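O-methyltransferase family 3 (Niastella koreensis, PDB 7CVW) transfers a methyl group from S-adenosyl-L-methionine to catechol-like compounds in a magnesium-dependent reaction, giving meta- and para-methylated products of protocatechuic acid in equal proportion. Local coordinates at the interface of chains A and B. Numbering follows the deposited sequence. Chains: chain A/B, O-methyltransferase family 3.

The interface of chains A and B. Residues chain A 6, 9-10, 13, 207-208; chain B 168, 205, 212.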
# COMPACT_ATOMS: atom_id res chain seq x y z
N PHE A 6 3.15 18.58 -1.66
CA PHE A 6 3.14 17.22 -1.05
C PHE A 6 3.02 17.33 0.47
O PHE A 6 2.30 16.52 1.10
CB PHE A 6 4.35 16.39 -1.46
CG PHE A 6 4.52 16.32 -2.95
CD1 PHE A 6 3.52 15.83 -3.77
CD2 PHE A 6 5.70 16.76 -3.53
CE1 PHE A 6 3.69 15.78 -5.14
CE2 PHE A 6 5.85 16.74 -4.91
CZ PHE A 6 4.86 16.21 -5.71
N VAL A 9 -0.62 18.47 1.29
CA VAL A 9 -1.56 17.32 1.11
C VAL A 9 -1.35 16.31 2.24
O VAL A 9 -2.35 15.75 2.73
CB VAL A 9 -1.44 16.69 -0.29
CG1 VAL A 9 -2.15 15.35 -0.35
CG2 VAL A 9 -2.01 17.64 -1.33
N ASP A 10 -0.10 16.07 2.66
CA ASP A 10 0.15 15.12 3.77
C ASP A 10 -0.58 15.63 5.03
O ASP A 10 -1.18 14.82 5.72
CB ASP A 10 1.64 14.88 4.01
CG ASP A 10 2.04 13.40 4.18
OD1 ASP A 10 1.28 12.51 3.75
OD2 ASP A 10 3.13 13.17 4.69
N ILE A 13 -4.31 14.94 4.78
CA ILE A 13 -4.56 13.49 5.02
C ILE A 13 -4.42 13.16 6.51
O ILE A 13 -5.25 12.43 7.01
CB ILE A 13 -3.63 12.61 4.16
CG1 ILE A 13 -3.93 12.79 2.68
CG2 ILE A 13 -3.76 11.16 4.59
CD1 ILE A 13 -2.85 12.21 1.79
N VAL A 207 5.52 10.43 -1.44
CA VAL A 207 5.72 11.88 -1.23
C VAL A 207 4.92 12.30 -0.00
O VAL A 207 4.03 11.54 0.45
CB VAL A 207 5.34 12.69 -2.48
CG1 VAL A 207 6.29 12.36 -3.62
CG2 VAL A 207 3.90 12.45 -2.90
N GLY A 208 5.26 13.45 0.56
CA GLY A 208 4.59 13.96 1.76
C GLY A 208 5.51 14.87 2.54
O GLY A 208 6.25 15.62 1.93
N ILE B 168 -6.98 12.53 -4.65
CA ILE B 168 -6.07 13.70 -4.40
C ILE B 168 -6.09 14.70 -5.57
O ILE B 168 -6.00 15.93 -5.34
CB ILE B 168 -4.65 13.19 -4.05
CG1 ILE B 168 -4.67 12.47 -2.69
CG2 ILE B 168 -3.62 14.31 -4.09
CD1 ILE B 168 -5.13 13.33 -1.53
N GLN B 205 -0.66 9.09 -1.17
CA GLN B 205 -0.29 9.95 -2.31
C GLN B 205 0.49 9.11 -3.32
O GLN B 205 1.28 8.22 -2.91
CB GLN B 205 0.54 11.16 -1.88
CG GLN B 205 -0.12 12.02 -0.81
CD GLN B 205 0.66 13.29 -0.54
OE1 GLN B 205 1.03 13.61 0.60
NE2 GLN B 205 0.84 14.07 -1.58
N TYR B 212 -0.12 13.38 -10.68
CA TYR B 212 -0.09 13.29 -9.20
C TYR B 212 -1.51 13.06 -8.69
O TYR B 212 -2.44 13.79 -9.09
CB TYR B 212 0.52 14.58 -8.67
CG TYR B 212 0.34 14.87 -7.21
CD1 TYR B 212 0.55 13.92 -6.23
CD2 TYR B 212 0.04 16.17 -6.80
CE1 TYR B 212 0.42 14.22 -4.88
CE2 TYR B 212 -0.08 16.48 -5.46
CZ TYR B 212 0.10 15.52 -4.50
OH TYR B 212 -0.02 15.86 -3.18
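B:Gln205 reaches out of its own subunit and lays its side chain between the first helix of chain A and the loop at A:Val207. The chain is extended beyond CG (chi2 -173°), which carries the amide deep into the partner. A:Val9 CG1 touches the amide carbon CD at 3.5 Å, A:Val207 CG2 packs on CB at 3.7 Å, and A:Ile13 CD1 meets CG. This packing is clear, but the amide's orientation is doubtful: OE1 lies 3.2 Å from the backbone carbonyl O of A:Phe6 and also near A:Asp10 OD1, while NE2 is only 2.6 Å from B:Tyr212 OH. With OE1 and NE2 exchanged, an N-H group would face those two oxygens.

Beside it, the rings of A:Phe6 and B:Tyr212 meet edge to face, planes 80° and centroids 4.8 Å apart. A:Phe6 supplies the edge, with CE1 over the centre of the tyrosine ring, while A:Val207 CB covers one face of the A:Phe6 ring near its rim. The phenol OH of B:Tyr212 points tip to tip at A:Val9, 3.2 Å from CG2; B:Gln205 NE2, beside that OH in the ring plane, lets the two B side chains position each other. B:Ile168 CD1 packs against A:Val9 CG1 at 3.8 Å.

A:Val9 thus meets B:Gln205, B:Tyr212 and B:Ile168. In the homodimer, helix 4-17 and the loop after strand 199-206 of one subunit meet that strand's end, its following loop and the loop before 3-10 helix 169-174 of the other; the two-fold axis repeats this largely apolar patch.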